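Local coordinates for protein meta cleavage compound hydrolase (Janthinobacterium, PDB 1J1I) that hydrolyses a carbon–carbon bond in the ring meta-cleavage product formed during carbazole degradation, very probably releasing anthranilate, at residues 28-33 with 67-72; 60-65 with 274-279; 87-92 with 202-207. All blocks are in the same frame, centred on the assembly; numbering follows the deposited sequence.

Interaction 1 of 3, residues 28-33 with 67-72; sequences TRYLEA and RVIAMD
The R29 guanidinium meets D72 at its edge, in plane, where NH1 forms a hydrogen-bonded salt bridge of 3.0 Å to D72 OD2, while L31 CD1 lies 3.4 Å above one face of the R29 guanidinium, offset toward the rim. The D72 carboxylate is turned 71° from the guanidinium plane and receives NH1 on its syn side. At the other end of the strand pair the R67 guanidinium takes E32 at its edge, the two planes only 27° apart; R67 NE forms a salt bridge of 2.6 Å to E32 OE2, reaching it on the anti side. The Y30 ring has I69 CG2 obliquely beside it, 3.8 Å from Y30 CD2, and F98 of helix 88-101 meets it edge-to-face.

These groups are carried by an antiparallel ladder, in which L31 pairs with A70 and A33 with V68 through backbone bonds in both directions. L31 CB and A70 CB touch at 3.9 Å on the face covered by helix 59-62, where small and aliphatic residues suit close helix packing. Y30, E32, I69 and M71 occupy the other face. E32 CG, anti to the backbone N (chi1 170°), runs alongside I69, with I69 CD1 3.6 Å from E32 CG. An alanine in place of E32 would probably leave R67 NE without its carboxylate and cost I69 CD1 the cover of CG and CD.

R29 also bridges to E18 and E50, so several carboxylates gather round one arginine; the S51 hydroxyl and K78 N-H help to hold D72, which probably eases the burial of charge. The partly exposed E32–R67 pair instead tethers two neighbouring strands of the alpha/beta hydrolase sheet through one carboxylate oxygen, OE2, that accepts from NE and, weakly, from NH2.

Interaction 2 of 3, residues 60-65 with 274-279; sequences PILARH and ATLSFL
L62 and L276 bring the two backbones to 6.7 Å between their CA atoms, where segment 60-65, helical at its start, lies beside a continuous turn of helix 268-281. L276 is the residue that fills the space between them. Its CG stands anti to the carbonyl carbon (chi1 -74°), and the two methyls beyond it divide the work. L276 CD2 meets L62 CD2 at 3.6 Å, two branched ends crossing obliquely, and also lies 3.7 Å from H65 CD2. L276 CD1 rests 3.9 Å from I61 CG2, with the isoleucine and leucine side chains crossing at about a right angle. L62 CD2 reaches on to T275 CG2 at 4.2 Å; the threonine turns its methyl to the leucine while OG1 bonds back to F271 O in its own helix.

L62 also packs on V68 of strand 67-71, and an aliphatic chain suits this buried place; exposed H65 brings its ring carbon CD2 to the apolar patch, its ring nitrogens not being among the atoms that touch L276. F278 and L279 reach strand 131-137, and S277 packs on N273 of the second subunit.

Two helical elements set side by side on one face of the central sheet, one early in the chain and one at its C-terminal end, are characteristic of the alpha/beta hydrolase fold.

Interaction 3 of 3, residues 87-92 with 202-207; sequences TQDRRI and MQWIRE
W204 presents one face of its indole to the start of helix 88-101, and its CB, directed toward that helix, sets the course. CG stands anti to the backbone N (chi1 -178°), and the ring beyond it lies with one face over T87. W204 CD2 lies 3.7 Å from T87 CA, which sits over the ring's centre. On the pyrrole side W204 NE1 comes to 3.4 Å from T87 CG2, and this methyl makes a CH-pi contact, 3.8 Å from the five-membered ring's centroid and 27° off its normal. Farther out, W204 CZ3 is 3.5 Å from Q88 N, which stands above the same face toward the rim, and the tip atom CH2 touches Q88 CB at 3.7 Å. R91 NH2 approaches W204 CZ3 obliquely to the indole at 4.2 Å, the two planes 64° apart.

Threonine suits its place twice: OG1 is the N-cap acceptor for R90 N, leaving the methyl to the indole. Q88 OE1 takes both NE and NH2 of R91, which fixes that guanidinium, while Q88 NE2 bonds to Y213 and T119.

Helix 192-208 belongs to the insertion between strands 131-137 and 225-230 that forms the lid in this family; the I205 side chain is about 10 Å from that of S114, the probable nucleophile. The contact is mainly van der Waals and CH-pi, and Q88 N-H, at the helix start above the indole face, probably adds a favourable electrostatic term.

From the N terminus, strand 26-33 completes the hairpin with edge strand 17-23, and the chain then passes through strand 38-42 and helix 59-62 before strand 67-71 returns to close interaction 1. Interaction 2 has already opened by then, at 60-65, so the two cross, and they touch directly where V68 packs on L62 and A63. Interaction 2 closes only at helix 268-281, a span of 208 residues that contains all of interaction 3. The latter opens just after interaction 1 closes and ends in the lid; its centre is about 31 Å from that of interaction 2, across the chain's centre. Sheet, flanking helices and lid are thereby joined.

Interaction 1 of 3, residues 28-33 with 67-72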
loop_
_atom_site.group_PDB
_atom_site.type_symbol
_atom_site.label_atom_id
_atom_site.label_comp_id
_atom_site.label_asym_id
_atom_site.label_seq_id
_atom_site.Cartn_x
_atom_site.Cartn_y
_atom_site.Cartn_z
ATOM N N THR A 28 -30.219 -10.714 10.273
ATOM C CA THR A 28 -28.986 -9.940 10.230
ATOM C C THR A 28 -29.215 -8.494 9.827
ATOM O O THR A 28 -29.989 -8.208 8.914
ATOM C CB THR A 28 -27.999 -10.593 9.239
ATOM O OG1 THR A 28 -27.864 -11.983 9.560
ATOM C CG2 THR A 28 -26.630 -9.925 9.312
ATOM N N ARG A 29 -28.537 -7.587 10.519
ATOM C CA ARG A 29 -28.650 -6.164 10.242
ATOM C C ARG A 29 -27.459 -5.678 9.436
ATOM O O ARG A 29 -26.315 -6.034 9.726
ATOM C CB ARG A 29 -28.715 -5.376 11.553
ATOM C CG ARG A 29 -28.718 -3.860 11.383
ATOM C CD ARG A 29 -27.460 -3.244 11.973
ATOM N NE ARG A 29 -27.582 -1.797 12.120
ATOM C CZ ARG A 29 -26.752 -1.049 12.839
ATOM N NH1 ARG A 29 -25.732 -1.609 13.477
ATOM N NH2 ARG A 29 -26.951 0.259 12.931
ATOM N N TYR A 30 -27.729 -4.868 8.420
ATOM C CA TYR A 30 -26.659 -4.309 7.614
ATOM C C TYR A 30 -26.965 -2.880 7.202
ATOM O O TYR A 30 -28.108 -2.428 7.279
ATOM C CB TYR A 30 -26.385 -5.165 6.365
ATOM C CG TYR A 30 -27.525 -5.308 5.373
ATOM C CD1 TYR A 30 -28.570 -6.207 5.598
ATOM C CD2 TYR A 30 -27.520 -4.595 4.170
ATOM C CE1 TYR A 30 -29.582 -6.401 4.644
ATOM C CE2 TYR A 30 -28.524 -4.777 3.214
ATOM C CZ TYR A 30 -29.548 -5.685 3.457
ATOM O OH TYR A 30 -30.525 -5.887 2.504
ATOM N N LEU A 31 -25.921 -2.172 6.793
ATOM C CA LEU A 31 -26.031 -0.799 6.328
ATOM C C LEU A 31 -25.735 -0.857 4.836
ATOM O O LEU A 31 -24.819 -1.561 4.410
ATOM C CB LEU A 31 -24.995 0.082 7.030
ATOM C CG LEU A 31 -25.297 0.717 8.391
ATOM C CD1 LEU A 31 -26.193 -0.162 9.233
ATOM C CD2 LEU A 31 -23.980 1.004 9.089
ATOM N N GLU A 32 -26.505 -0.130 4.037
ATOM C CA GLU A 32 -26.283 -0.145 2.599
ATOM C C GLU A 32 -26.266 1.241 1.974
ATOM O O GLU A 32 -27.015 2.132 2.379
ATOM C CB GLU A 32 -27.341 -1.012 1.914
ATOM C CG GLU A 32 -27.336 -0.899 0.401
ATOM C CD GLU A 32 -28.246 -1.910 -0.259
ATOM O OE1 GLU A 32 -29.237 -2.325 0.381
ATOM O OE2 GLU A 32 -27.979 -2.280 -1.419
ATOM N N ALA A 33 -25.394 1.399 0.981
ATOM C CA ALA A 33 -25.233 2.651 0.252
ATOM C C ALA A 33 -24.472 2.390 -1.041
ATOM O O ALA A 33 -23.597 1.524 -1.092
ATOM C CB ALA A 33 -24.464 3.656 1.101
ATOM N N ARG A 67 -21.439 -0.851 -4.377
ATOM C CA ARG A 67 -22.614 -1.080 -3.548
ATOM C C ARG A 67 -21.994 -1.532 -2.228
ATOM O O ARG A 67 -21.481 -2.648 -2.128
ATOM C CB ARG A 67 -23.486 -2.205 -4.117
ATOM C CG ARG A 67 -24.744 -2.461 -3.301
ATOM C CD ARG A 67 -25.501 -3.687 -3.785
ATOM N NE ARG A 67 -26.654 -3.963 -2.934
ATOM C CZ ARG A 67 -27.372 -5.080 -2.977
ATOM N NH1 ARG A 67 -27.058 -6.044 -3.832
ATOM N NH2 ARG A 67 -28.407 -5.228 -2.162
ATOM N N VAL A 68 -22.027 -0.660 -1.227
ATOM C CA VAL A 68 -21.440 -0.959 0.074
ATOM C C VAL A 68 -22.436 -1.593 1.041
ATOM O O VAL A 68 -23.525 -1.063 1.268
ATOM C CB VAL A 68 -20.862 0.314 0.713
ATOM C CG1 VAL A 68 -20.202 -0.026 2.033
ATOM C CG2 VAL A 68 -19.866 0.972 -0.244
ATOM N N ILE A 69 -22.039 -2.720 1.620
ATOM C CA ILE A 69 -22.880 -3.462 2.557
ATOM C C ILE A 69 -22.085 -3.738 3.837
ATOM O O ILE A 69 -21.182 -4.576 3.844
ATOM C CB ILE A 69 -23.321 -4.813 1.929
ATOM C CG1 ILE A 69 -24.113 -4.567 0.635
ATOM C CG2 ILE A 69 -24.123 -5.629 2.937
ATOM C CD1 ILE A 69 -25.507 -3.968 0.823
ATOM N N ALA A 70 -22.415 -3.018 4.908
ATOM C CA ALA A 70 -21.742 -3.180 6.195
ATOM C C ALA A 70 -22.609 -4.090 7.066
ATOM O O ALA A 70 -23.667 -3.682 7.540
ATOM C CB ALA A 70 -21.551 -1.818 6.865
ATOM N N MET A 71 -22.138 -5.318 7.276
ATOM C CA MET A 71 -22.870 -6.338 8.035
ATOM C C MET A 71 -22.446 -6.526 9.490
ATOM O O MET A 71 -21.260 -6.599 9.786
ATOM C CB MET A 71 -22.724 -7.687 7.317
ATOM C CG MET A 71 -23.451 -8.867 7.970
ATOM S SD MET A 71 -22.702 -10.477 7.532
ATOM C CE MET A 71 -21.519 -10.659 8.898
ATOM N N ASP A 72 -23.426 -6.618 10.390
ATOM C CA ASP A 72 -23.130 -6.874 11.798
ATOM C C ASP A 72 -22.949 -8.382 11.938
ATOM O O ASP A 72 -23.803 -9.160 11.498
ATOM C CB ASP A 72 -24.287 -6.432 12.703
ATOM C CG ASP A 72 -24.262 -4.949 13.010
ATOM O OD1 ASP A 72 -23.357 -4.237 12.511
ATOM O OD2 ASP A 72 -25.157 -4.502 13.759
#

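Interaction 2 of 3, residues 60-65 with 274-279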
loop_
_atom_site.group_PDB
_atom_site.type_symbol
_atom_site.label_atom_id
_atom_site.label_comp_id
_atom_site.label_asym_id
_atom_site.label_seq_id
_atom_site.Cartn_x
_atom_site.Cartn_y
_atom_site.Cartn_z
ATOM N N PRO A 60 -19.491 6.369 2.819
ATOM C CA PRO A 60 -19.742 7.403 1.806
ATOM C C PRO A 60 -18.720 7.392 0.682
ATOM O O PRO A 60 -19.063 7.493 -0.495
ATOM C CB PRO A 60 -19.669 8.700 2.618
ATOM C CG PRO A 60 -20.123 8.259 3.986
ATOM C CD PRO A 60 -19.284 7.007 4.128
ATOM N N ILE A 61 -17.456 7.274 1.061
ATOM C CA ILE A 61 -16.377 7.270 0.090
ATOM C C ILE A 61 -16.460 6.063 -0.837
ATOM O O ILE A 61 -16.416 6.198 -2.062
ATOM C CB ILE A 61 -15.007 7.275 0.802
ATOM C CG1 ILE A 61 -14.915 8.486 1.738
ATOM C CG2 ILE A 61 -13.890 7.311 -0.221
ATOM C CD1 ILE A 61 -13.694 8.483 2.642
ATOM N N LEU A 62 -16.587 4.878 -0.255
ATOM C CA LEU A 62 -16.662 3.665 -1.054
ATOM C C LEU A 62 -17.933 3.629 -1.904
ATOM O O LEU A 62 -17.912 3.180 -3.050
ATOM C CB LEU A 62 -16.590 2.434 -0.143
ATOM C CG LEU A 62 -15.296 2.301 0.669
ATOM C CD1 LEU A 62 -15.359 1.065 1.547
ATOM C CD2 LEU A 62 -14.102 2.223 -0.277
ATOM N N ALA A 63 -19.029 4.123 -1.341
ATOM C CA ALA A 63 -20.316 4.129 -2.026
ATOM C C ALA A 63 -20.336 4.955 -3.315
ATOM O O ALA A 63 -21.280 4.871 -4.102
ATOM C CB ALA A 63 -21.403 4.615 -1.074
ATOM N N ARG A 64 -19.300 5.756 -3.535
ATOM C CA ARG A 64 -19.241 6.553 -4.751
ATOM C C ARG A 64 -18.908 5.654 -5.936
ATOM O O ARG A 64 -19.130 6.027 -7.089
ATOM C CB ARG A 64 -18.172 7.643 -4.632
ATOM C CG ARG A 64 -18.703 9.051 -4.830
ATOM C CD ARG A 64 -19.066 9.707 -3.509
ATOM N NE ARG A 64 -17.877 10.032 -2.723
ATOM C CZ ARG A 64 -17.898 10.710 -1.579
ATOM N NH1 ARG A 64 -19.049 11.139 -1.077
ATOM N NH2 ARG A 64 -16.764 10.960 -0.935
ATOM N N HIS A 65 -18.392 4.460 -5.651
ATOM C CA HIS A 65 -17.996 3.541 -6.713
ATOM C C HIS A 65 -18.514 2.110 -6.595
ATOM O O HIS A 65 -18.417 1.346 -7.553
ATOM C CB HIS A 65 -16.468 3.504 -6.796
ATOM C CG HIS A 65 -15.839 4.854 -6.934
ATOM N ND1 HIS A 65 -15.964 5.620 -8.073
ATOM C CD2 HIS A 65 -15.103 5.588 -6.065
ATOM C CE1 HIS A 65 -15.333 6.768 -7.899
ATOM N NE2 HIS A 65 -14.803 6.775 -6.690
ATOM N N ALA A 274 -7.197 3.692 -0.271
ATOM C CA ALA A 274 -6.324 2.548 -0.491
ATOM C C ALA A 274 -7.177 1.355 -0.924
ATOM O O ALA A 274 -6.766 0.550 -1.770
ATOM C CB ALA A 274 -5.565 2.215 0.789
ATOM N N THR A 275 -8.367 1.250 -0.339
ATOM C CA THR A 275 -9.285 0.164 -0.668
ATOM C C THR A 275 -9.852 0.350 -2.074
ATOM O O THR A 275 -9.955 -0.609 -2.838
ATOM C CB THR A 275 -10.446 0.093 0.338
ATOM O OG1 THR A 275 -9.924 -0.166 1.648
ATOM C CG2 THR A 275 -11.423 -1.017 -0.045
ATOM N N LEU A 276 -10.220 1.583 -2.416
ATOM C CA LEU A 276 -10.757 1.863 -3.744
ATOM C C LEU A 276 -9.721 1.505 -4.799
ATOM O O LEU A 276 -10.037 0.877 -5.806
ATOM C CB LEU A 276 -11.123 3.345 -3.883
ATOM C CG LEU A 276 -12.382 3.814 -3.156
ATOM C CD1 LEU A 276 -12.532 5.323 -3.300
ATOM C CD2 LEU A 276 -13.594 3.099 -3.731
ATOM N N SER A 277 -8.481 1.909 -4.553
ATOM C CA SER A 277 -7.383 1.645 -5.471
ATOM C C SER A 277 -7.197 0.137 -5.659
ATOM O O SER A 277 -7.073 -0.349 -6.784
ATOM C CB SER A 277 -6.098 2.286 -4.929
ATOM O OG SER A 277 -5.015 2.142 -5.829
ATOM N N PHE A 278 -7.189 -0.602 -4.555
ATOM C CA PHE A 278 -7.029 -2.053 -4.611
ATOM C C PHE A 278 -8.157 -2.702 -5.416
ATOM O O PHE A 278 -7.912 -3.505 -6.318
ATOM C CB PHE A 278 -7.010 -2.630 -3.195
ATOM C CG PHE A 278 -6.971 -4.135 -3.152
ATOM C CD1 PHE A 278 -5.884 -4.836 -3.673
ATOM C CD2 PHE A 278 -8.012 -4.850 -2.572
ATOM C CE1 PHE A 278 -5.839 -6.231 -3.613
ATOM C CE2 PHE A 278 -7.976 -6.247 -2.505
ATOM C CZ PHE A 278 -6.887 -6.937 -3.026
ATOM N N LEU A 279 -9.395 -2.344 -5.093
ATOM C CA LEU A 279 -10.550 -2.903 -5.785
ATOM C C LEU A 279 -10.621 -2.535 -7.271
ATOM O O LEU A 279 -11.148 -3.304 -8.073
ATOM C CB LEU A 279 -11.840 -2.466 -5.084
ATOM C CG LEU A 279 -11.996 -2.956 -3.643
ATOM C CD1 LEU A 279 -13.261 -2.366 -3.037
ATOM C CD2 LEU A 279 -12.041 -4.481 -3.621
#

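Interaction 3 of 3, residues 87-92 with 202-207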
loop_
_atom_site.group_PDB
_atom_site.type_symbol
_atom_site.label_atom_id
_atom_site.label_comp_id
_atom_site.label_asym_id
_atom_site.label_seq_id
_atom_site.Cartn_x
_atom_site.Cartn_y
_atom_site.Cartn_z
ATOM N N THR A 87 -18.703 -19.839 18.156
ATOM C CA THR A 87 -17.385 -20.255 17.681
ATOM C C THR A 87 -17.018 -19.475 16.421
ATOM O O THR A 87 -17.881 -18.866 15.790
ATOM C CB THR A 87 -17.373 -21.750 17.324
ATOM O OG1 THR A 87 -18.187 -21.967 16.163
ATOM C CG2 THR A 87 -17.922 -22.579 18.479
ATOM N N GLN A 88 -15.739 -19.493 16.056
ATOM C CA GLN A 88 -15.301 -18.797 14.850
ATOM C C GLN A 88 -15.979 -19.479 13.666
ATOM O O GLN A 88 -16.353 -18.835 12.690
ATOM C CB GLN A 88 -13.777 -18.873 14.721
ATOM C CG GLN A 88 -13.207 -18.193 13.478
ATOM C CD GLN A 88 -13.678 -16.759 13.312
ATOM O OE1 GLN A 88 -14.012 -16.080 14.285
ATOM N NE2 GLN A 88 -13.691 -16.285 12.073
ATOM N N ASP A 89 -16.162 -20.790 13.777
ATOM C CA ASP A 89 -16.814 -21.558 12.727
ATOM C C ASP A 89 -18.229 -21.020 12.488
ATOM O O ASP A 89 -18.681 -20.912 11.345
ATOM C CB ASP A 89 -16.881 -23.027 13.138
ATOM C CG ASP A 89 -15.540 -23.560 13.612
ATOM O OD1 ASP A 89 -14.941 -22.970 14.552
ATOM O OD2 ASP A 89 -15.089 -24.577 13.043
ATOM N N ARG A 90 -18.914 -20.672 13.573
ATOM C CA ARG A 90 -20.278 -20.153 13.493
ATOM C C ARG A 90 -20.330 -18.776 12.822
ATOM O O ARG A 90 -21.257 -18.486 12.063
ATOM C CB ARG A 90 -20.888 -20.089 14.897
ATOM C CG ARG A 90 -22.400 -20.201 14.931
ATOM C CD ARG A 90 -22.883 -21.427 14.165
ATOM N NE ARG A 90 -24.298 -21.694 14.397
ATOM C CZ ARG A 90 -24.783 -22.196 15.528
ATOM N NH1 ARG A 90 -23.964 -22.490 16.531
ATOM N NH2 ARG A 90 -26.086 -22.403 15.658
ATOM N N ARG A 91 -19.343 -17.924 13.093
ATOM C CA ARG A 91 -19.311 -16.607 12.461
ATOM C C ARG A 91 -19.028 -16.748 10.965
ATOM O O ARG A 91 -19.582 -16.010 10.146
ATOM C CB ARG A 91 -18.247 -15.710 13.106
ATOM C CG ARG A 91 -18.677 -15.042 14.411
ATOM C CD ARG A 91 -17.576 -14.121 14.946
ATOM N NE ARG A 91 -16.422 -14.884 15.417
ATOM C CZ ARG A 91 -16.352 -15.478 16.605
ATOM N NH1 ARG A 91 -17.369 -15.392 17.453
ATOM N NH2 ARG A 91 -15.273 -16.172 16.942
ATOM N N ILE A 92 -18.166 -17.692 10.608
ATOM C CA ILE A 92 -17.847 -17.920 9.201
ATOM C C ILE A 92 -19.106 -18.377 8.466
ATOM O O ILE A 92 -19.439 -17.856 7.396
ATOM C CB ILE A 92 -16.741 -18.990 9.044
ATOM C CG1 ILE A 92 -15.414 -18.433 9.577
ATOM C CG2 ILE A 92 -16.609 -19.401 7.571
ATOM C CD1 ILE A 92 -14.299 -19.458 9.661
ATOM N N MET A 202 -16.323 -13.968 23.707
ATOM C CA MET A 202 -14.988 -13.900 24.298
ATOM C C MET A 202 -14.610 -15.162 25.065
ATOM O O MET A 202 -13.437 -15.533 25.128
ATOM C CB MET A 202 -14.872 -12.683 25.223
ATOM C CG MET A 202 -15.016 -11.352 24.504
ATOM S SD MET A 202 -14.035 -11.299 22.981
ATOM C CE MET A 202 -12.376 -11.353 23.635
ATOM N N GLN A 203 -15.607 -15.824 25.640
ATOM C CA GLN A 203 -15.371 -17.045 26.399
ATOM C C GLN A 203 -14.790 -18.132 25.502
ATOM O O GLN A 203 -13.797 -18.771 25.852
ATOM C CB GLN A 203 -16.677 -17.543 27.022
ATOM C CG GLN A 203 -16.503 -18.746 27.935
ATOM C CD GLN A 203 -17.824 -19.279 28.445
ATOM O OE1 GLN A 203 -18.731 -18.510 28.760
ATOM N NE2 GLN A 203 -17.937 -20.601 28.544
ATOM N N TRP A 204 -15.412 -18.341 24.344
ATOM C CA TRP A 204 -14.932 -19.355 23.414
ATOM C C TRP A 204 -13.508 -19.043 22.965
ATOM O O TRP A 204 -12.653 -19.920 22.931
ATOM C CB TRP A 204 -15.833 -19.435 22.181
ATOM C CG TRP A 204 -15.394 -20.497 21.233
ATOM C CD1 TRP A 204 -15.680 -21.836 21.307
ATOM C CD2 TRP A 204 -14.526 -20.336 20.106
ATOM N NE1 TRP A 204 -15.044 -22.512 20.296
ATOM C CE2 TRP A 204 -14.325 -21.614 19.539
ATOM C CE3 TRP A 204 -13.892 -19.230 19.515
ATOM C CZ2 TRP A 204 -13.522 -21.826 18.412
ATOM C CZ3 TRP A 204 -13.088 -19.436 18.390
ATOM C CH2 TRP A 204 -12.913 -20.723 17.852
ATOM N N ILE A 205 -13.261 -17.789 22.607
ATOM C CA ILE A 205 -11.935 -17.377 22.162
ATOM C C ILE A 205 -10.925 -17.655 23.280
ATOM O O ILE A 205 -9.860 -18.221 23.053
ATOM C CB ILE A 205 -11.930 -15.873 21.811
ATOM C CG1 ILE A 205 -12.761 -15.643 20.544
ATOM C CG2 ILE A 205 -10.507 -15.379 21.625
ATOM C CD1 ILE A 205 -12.939 -14.189 20.182
ATOM N N ARG A 206 -11.297 -17.265 24.490
ATOM C CA ARG A 206 -10.465 -17.441 25.676
ATOM C C ARG A 206 -10.102 -18.914 25.880
ATOM O O ARG A 206 -8.956 -19.249 26.196
ATOM C CB ARG A 206 -11.231 -16.921 26.896
ATOM C CG ARG A 206 -10.438 -16.077 27.873
ATOM C CD ARG A 206 -9.388 -16.880 28.609
ATOM N NE ARG A 206 -9.092 -16.293 29.915
ATOM C CZ ARG A 206 -9.885 -16.396 30.980
ATOM N NH1 ARG A 206 -11.026 -17.067 30.900
ATOM N NH2 ARG A 206 -9.535 -15.830 32.130
ATOM N N GLU A 207 -11.088 -19.785 25.689
ATOM C CA GLU A 207 -10.905 -21.221 25.865
ATOM C C GLU A 207 -10.065 -21.875 24.771
ATOM O O GLU A 207 -9.644 -23.026 24.910
ATOM C CB GLU A 207 -12.276 -21.903 25.979
ATOM C CG GLU A 207 -13.030 -21.476 27.239
ATOM C CD GLU A 207 -14.471 -21.962 27.295
ATOM O OE1 GLU A 207 -15.135 -21.690 28.318
ATOM O OE2 GLU A 207 -14.942 -22.602 26.328
#